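Local structure of MerB2 (Bacillus megaterium, 5C17) at residues Val148-Pro153 with His169-Val174; Ala124-Pro129 with Val174-Lys179. The protein probably cleaves the carbon-mercury bond of organomercurials as an alkylmercury lyase, and binds a mercury(II) ion through a pair of cysteines. One frame throughout, in Å; residues are numbered along the deposited sequence.

Contact 1 of 2, residues Val148-Pro153 with His169-Val174; sequences VIWTVP and HYFSSV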
loop_
_atom_site.group_PDB
_atom_site.type_symbol
_atom_site.label_atom_id
_atom_site.label_comp_id
_atom_site.label_asym_id
_atom_site.label_seq_id
_atom_site.Cartn_x
_atom_site.Cartn_y
_atom_site.Cartn_z
ATOM N N VAL A 148 8.952 10.980 -9.469
ATOM C CA VAL A 148 9.730 10.005 -8.721
ATOM C C VAL A 148 9.055 9.772 -7.370
ATOM O O VAL A 148 8.099 10.469 -7.015
ATOM C CB VAL A 148 11.188 10.463 -8.512
ATOM C CG1 VAL A 148 11.957 10.460 -9.841
ATOM C CG2 VAL A 148 11.215 11.838 -7.848
ATOM N N ILE A 149 9.551 8.788 -6.631
ATOM C CA ILE A 149 9.041 8.464 -5.309
ATOM C C ILE A 149 10.141 8.622 -4.262
ATOM O O ILE A 149 11.302 8.298 -4.522
ATOM C CB ILE A 149 8.505 7.025 -5.296
ATOM C CG1 ILE A 149 7.207 6.975 -6.103
ATOM C CG2 ILE A 149 8.281 6.504 -3.863
ATOM C CD1 ILE A 149 6.670 5.567 -6.367
ATOM N N TRP A 150 9.761 9.150 -3.104
ATOM C CA TRP A 150 10.617 9.216 -1.939
ATOM C C TRP A 150 10.194 8.112 -0.994
ATOM O O TRP A 150 9.027 8.036 -0.615
ATOM C CB TRP A 150 10.455 10.568 -1.269
ATOM C CG TRP A 150 11.120 10.706 0.052
ATOM C CD1 TRP A 150 10.550 10.556 1.278
ATOM C CD2 TRP A 150 12.483 11.045 0.286
ATOM N NE1 TRP A 150 11.466 10.766 2.260
ATOM C CE2 TRP A 150 12.666 11.081 1.681
ATOM C CE3 TRP A 150 13.567 11.320 -0.545
ATOM C CZ2 TRP A 150 13.895 11.377 2.266
ATOM C CZ3 TRP A 150 14.781 11.619 0.036
ATOM C CH2 TRP A 150 14.935 11.646 1.430
ATOM N N THR A 151 11.142 7.266 -0.612
ATOM C CA THR A 151 10.890 6.146 0.275
ATOM C C THR A 151 11.814 6.215 1.486
ATOM O O THR A 151 12.819 6.931 1.481
ATOM C CB THR A 151 11.051 4.807 -0.461
ATOM O OG1 THR A 151 10.572 3.755 0.377
ATOM C CG2 THR A 151 12.484 4.547 -0.837
ATOM N N VAL A 152 11.441 5.486 2.531
ATOM C CA VAL A 152 12.220 5.420 3.754
ATOM C C VAL A 152 12.538 3.967 4.056
ATOM O O VAL A 152 11.901 3.061 3.519
ATOM C CB VAL A 152 11.478 6.064 4.952
ATOM C CG1 VAL A 152 11.252 7.538 4.693
ATOM C CG2 VAL A 152 10.152 5.358 5.259
ATOM N N PRO A 153 13.512 3.724 4.942
ATOM C CA PRO A 153 13.857 2.335 5.258
ATOM C C PRO A 153 12.658 1.573 5.818
ATOM O O PRO A 153 11.931 2.085 6.662
ATOM C CB PRO A 153 14.960 2.486 6.306
ATOM C CG PRO A 153 15.570 3.805 6.013
ATOM C CD PRO A 153 14.434 4.674 5.584
ATOM N N HIS A 169 6.317 9.493 -0.358
ATOM C CA HIS A 169 5.719 10.522 -1.181
ATOM C C HIS A 169 6.053 10.403 -2.661
ATOM O O HIS A 169 7.030 9.842 -3.072
ATOM C CB HIS A 169 6.272 11.894 -0.732
ATOM C CG HIS A 169 6.168 12.152 0.730
ATOM N ND1 HIS A 169 4.966 12.266 1.384
ATOM C CD2 HIS A 169 7.125 12.334 1.653
ATOM C CE1 HIS A 169 5.199 12.490 2.657
ATOM N NE2 HIS A 169 6.496 12.520 2.843
ATOM N N TYR A 170 5.155 10.971 -3.449
ATOM C CA TYR A 170 5.387 11.272 -4.855
ATOM C C TYR A 170 5.972 12.690 -4.872
ATOM O O TYR A 170 5.557 13.545 -4.159
ATOM C CB TYR A 170 4.110 11.304 -5.708
ATOM C CG TYR A 170 3.722 10.006 -6.431
ATOM C CD1 TYR A 170 4.550 9.400 -7.350
ATOM C CD2 TYR A 170 2.493 9.434 -6.219
ATOM C CE1 TYR A 170 4.169 8.280 -8.010
ATOM C CE2 TYR A 170 2.117 8.288 -6.870
ATOM C CZ TYR A 170 2.967 7.705 -7.768
ATOM O OH TYR A 170 2.656 6.589 -8.461
ATOM N N PHE A 171 6.942 12.883 -5.742
ATOM C CA PHE A 171 7.496 14.189 -6.057
ATOM C C PHE A 171 7.448 14.382 -7.583
ATOM O O PHE A 171 7.716 13.483 -8.359
ATOM C CB PHE A 171 8.909 14.447 -5.503
ATOM C CG PHE A 171 8.926 14.644 -4.018
ATOM C CD1 PHE A 171 8.395 15.785 -3.458
ATOM C CD2 PHE A 171 9.412 13.665 -3.163
ATOM C CE1 PHE A 171 8.354 15.949 -2.106
ATOM C CE2 PHE A 171 9.393 13.840 -1.786
ATOM C CZ PHE A 171 8.860 14.992 -1.271
ATOM N N SER A 172 7.151 15.602 -7.998
ATOM C CA SER A 172 7.070 15.932 -9.412
ATOM C C SER A 172 8.412 15.849 -10.134
ATOM O O SER A 172 8.437 15.738 -11.344
ATOM C CB SER A 172 6.513 17.346 -9.554
ATOM O OG SER A 172 7.174 18.252 -8.691
ATOM N N SER A 173 9.507 15.933 -9.380
ATOM C CA SER A 173 10.860 15.832 -9.912
ATOM C C SER A 173 11.818 15.608 -8.764
ATOM O O SER A 173 11.488 15.876 -7.608
ATOM C CB SER A 173 11.275 17.112 -10.643
ATOM O OG SER A 173 11.415 18.176 -9.717
ATOM N N VAL A 174 13.028 15.174 -9.090
ATOM C CA VAL A 174 14.074 15.082 -8.071
ATOM C C VAL A 174 14.418 16.482 -7.539
ATOM O O VAL A 174 14.685 16.652 -6.354
ATOM C CB VAL A 174 15.342 14.382 -8.613
ATOM C CG1 VAL A 174 16.466 14.427 -7.571
ATOM C CG2 VAL A 174 15.020 12.932 -9.012
#

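Contact 2 of 2, residues Ala124-Pro129 with Val174-Lys179; sequences AYTGEP and VEHANK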
loop_
_atom_site.group_PDB
_atom_site.type_symbol
_atom_site.label_atom_id
_atom_site.label_comp_id
_atom_site.label_asym_id
_atom_site.label_seq_id
_atom_site.Cartn_x
_atom_site.Cartn_y
_atom_site.Cartn_z
ATOM N N ALA A 124 4.159 16.011 -3.260
ATOM C CA ALA A 124 4.191 16.369 -1.848
ATOM C C ALA A 124 4.836 17.729 -1.612
ATOM O O ALA A 124 4.674 18.307 -0.535
ATOM C CB ALA A 124 4.897 15.307 -1.037
ATOM N N TYR A 125 5.574 18.242 -2.586
ATOM C CA TYR A 125 6.143 19.576 -2.463
ATOM C C TYR A 125 5.244 20.636 -3.092
ATOM O O TYR A 125 4.760 21.525 -2.399
ATOM C CB TYR A 125 7.555 19.656 -3.027
ATOM C CG TYR A 125 8.232 20.953 -2.648
ATOM C CD1 TYR A 125 8.480 21.263 -1.310
ATOM C CD2 TYR A 125 8.609 21.873 -3.605
ATOM C CE1 TYR A 125 9.079 22.442 -0.944
ATOM C CE2 TYR A 125 9.229 23.078 -3.240
ATOM C CZ TYR A 125 9.470 23.342 -1.914
ATOM O OH TYR A 125 10.068 24.531 -1.534
ATOM N N THR A 126 4.999 20.553 -4.393
ATOM C CA THR A 126 4.324 21.643 -5.077
ATOM C C THR A 126 2.813 21.604 -5.015
ATOM O O THR A 126 2.168 22.602 -5.295
ATOM C CB THR A 126 4.666 21.690 -6.560
ATOM O OG1 THR A 126 4.019 20.600 -7.211
ATOM C CG2 THR A 126 6.173 21.662 -6.797
ATOM N N GLY A 127 2.243 20.444 -4.689
ATOM C CA GLY A 127 0.804 20.277 -4.708
ATOM C C GLY A 127 0.215 20.024 -6.088
ATOM O O GLY A 127 -0.995 19.852 -6.229
ATOM N N GLU A 128 1.050 19.992 -7.117
ATOM C CA GLU A 128 0.538 19.823 -8.469
ATOM C C GLU A 128 0.037 18.385 -8.681
ATOM O O GLU A 128 0.464 17.459 -7.985
ATOM C CB GLU A 128 1.613 20.156 -9.494
ATOM C CG GLU A 128 2.689 19.108 -9.655
ATOM C CD GLU A 128 3.859 19.652 -10.450
ATOM O OE1 GLU A 128 3.886 19.453 -11.674
ATOM O OE2 GLU A 128 4.718 20.331 -9.852
ATOM N N PRO A 129 -0.864 18.192 -9.658
ATOM C CA PRO A 129 -1.369 16.835 -9.899
ATOM C C PRO A 129 -0.325 15.948 -10.577
ATOM O O PRO A 129 0.460 16.410 -11.405
ATOM C CB PRO A 129 -2.577 17.072 -10.813
ATOM C CG PRO A 129 -2.276 18.375 -11.498
ATOM C CD PRO A 129 -1.527 19.194 -10.512
ATOM N N VAL A 174 13.028 15.174 -9.090
ATOM C CA VAL A 174 14.074 15.082 -8.071
ATOM C C VAL A 174 14.418 16.482 -7.539
ATOM O O VAL A 174 14.685 16.652 -6.354
ATOM C CB VAL A 174 15.342 14.382 -8.613
ATOM C CG1 VAL A 174 16.466 14.427 -7.571
ATOM C CG2 VAL A 174 15.020 12.932 -9.012
ATOM N N GLU A 175 14.419 17.472 -8.422
ATOM C CA GLU A 175 14.733 18.825 -8.007
ATOM C C GLU A 175 13.717 19.304 -6.958
ATOM O O GLU A 175 14.074 19.937 -5.978
ATOM C CB GLU A 175 14.784 19.752 -9.224
ATOM C CG GLU A 175 15.947 19.466 -10.200
ATOM C CD GLU A 175 15.817 18.171 -10.989
ATOM O OE1 GLU A 175 14.687 17.761 -11.318
ATOM O OE2 GLU A 175 16.866 17.555 -11.289
ATOM N N HIS A 176 12.447 18.957 -7.133
ATOM C CA HIS A 176 11.445 19.340 -6.137
ATOM C C HIS A 176 11.543 18.500 -4.859
ATOM O O HIS A 176 11.366 19.025 -3.759
ATOM C CB HIS A 176 10.046 19.313 -6.751
ATOM C CG HIS A 176 9.805 20.438 -7.703
ATOM N ND1 HIS A 176 8.839 20.399 -8.682
ATOM C CD2 HIS A 176 10.392 21.655 -7.797
ATOM C CE1 HIS A 176 8.857 21.538 -9.356
ATOM N NE2 HIS A 176 9.792 22.313 -8.840
ATOM N N ALA A 177 11.872 17.217 -4.995
ATOM C CA ALA A 177 12.169 16.396 -3.832
ATOM C C ALA A 177 13.286 17.038 -3.008
ATOM O O ALA A 177 13.244 17.063 -1.771
ATOM C CB ALA A 177 12.556 14.986 -4.249
ATOM N N ASN A 178 14.299 17.551 -3.701
ATOM C CA ASN A 178 15.422 18.183 -3.011
ATOM C C ASN A 178 15.057 19.472 -2.285
ATOM O O ASN A 178 15.596 19.747 -1.218
ATOM C CB ASN A 178 16.587 18.412 -3.977
ATOM C CG ASN A 178 17.293 17.130 -4.326
ATOM O OD1 ASN A 178 17.190 16.136 -3.597
ATOM N ND2 ASN A 178 18.011 17.129 -5.438
ATOM N N LYS A 179 14.156 20.259 -2.860
ATOM C CA LYS A 179 13.634 21.439 -2.167
ATOM C C LYS A 179 12.916 21.023 -0.891
ATOM O O LYS A 179 13.100 21.627 0.163
ATOM C CB LYS A 179 12.696 22.246 -3.065
ATOM C CG LYS A 179 13.395 22.930 -4.218
ATOM C CD LYS A 179 12.452 23.803 -5.044
ATOM C CE LYS A 179 12.049 25.097 -4.341
ATOM N NZ LYS A 179 11.165 25.910 -5.229
#

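Contact 1 of 2, residues Val148-Pro153 with His169-Val174
V148 and F171 exchange two backbone hydrogen bonds, and W150 and H169 exchange two more. F171 N reaches V148 O at 3.0 Å, nearly straight at 176°. W150 N meets H169 O at 2.8 Å. These two doubly bonded pairs flank I149 and Y170, a non-hydrogen-bonded pair whose CA atoms are 4.6 Å apart. Strand 148-151 is thus the middle strand of a small antiparallel three-stranded sheet, bonded to 169-171 along one side and to 190-192 along the other. V148, W150, H169 and F171 project from one face of it. There W150, its CG anti to the backbone N (chi1 171°), lies beside F171 and points the same way, and W150 CB sits in the plane of the phenyl ring at its edge, 3.5 Å from F171 CE2. The W150 five-membered ring and the H169 ring are almost parallel (17°), but with centroids 5.9 Å apart they stack little. W180 meets all three rings. On the other face I149 CG1 approaches Y170 CD1 at 3.8 Å, next to helices 103-113 and 194-207, while Y170 OH is hydrogen-bonded to T106. At the end of the ladder, V148 CG1 touches V174 CG2 at 4.0 Å, the two side chains crossing at about a right angle.

Contact 2 of 2, residues Ala124-Pro129 with Val174-Lys179
Y125 and K179 cross at about a right angle, the lysine chain passing from the face of the phenol ring to its edge. Y125 CG, anti to the backbone N (chi1 -169°), carries the ring out to K179. K179 CB stands over that face, 3.9 Å from the centroid of the Y125 ring and 28° off its normal, which qualifies as a CH-pi contact. The chain then bends at its third torsion (chi3 73°), and K179 CE comes within 3.5 Å of Y125 OH, with NZ near the ring plane at the edge. Y125 OH is itself hydrogen-bonded to E183 OE1. An alanine in place of Y125 would probably leave the K179 chain without the ring it lies against, and the E183 carboxylate without this hydroxyl.

A second right-angled crossing joins T126 to H176. The methyl T126 CG2 sits 3.5 Å above the imidazole plane, offset toward the rim, with H176 ND1 its nearest atom. The other branch of the threonine is engaged within its own loop: T126 OG1 accepts from E128 N at 3.0 Å, an ST turn, and donates to E128 OE2 at 2.7 Å, where the carboxylate uses its anti lone pair. One hydroxyl thus holds both the turn and the carboxylate. E128 OE2 stays 4.3 Å from H176 ND1, which is instead hydrogen-bonded to S172 OG.

No hydrogen bond links the two segments directly. The loop between strands 117-122 and 129-135 of the large antiparallel sheet rests on the first turns of helix 174-183, two residues beyond strand 169-171, whose F171 touches A124, Y125 and A177.

From the N terminus, the chain first reaches loop 124-129, which leaves strand 117-122 of the eight-stranded sheet and leads into 129-135. After strand 138-143 it enters 148-151, passes helix 160-164, and returns as 169-171; contact 1 closes this inner loop of 15 intervening residues. After two more residues helix 174-183 begins and meets the earlier loop, so contact 2 closes a longer loop of 44 residues that encloses the first. V174 lies in a segment of each contact, though it touches across contact 1 alone; the centres lie 9 Å apart. The contacts also meet directly: Y170 O and A124 N, 3.0 Å apart, form a probable hydrogen bond. Together they tie the small sheet and its following helix to a loop of the large sheet.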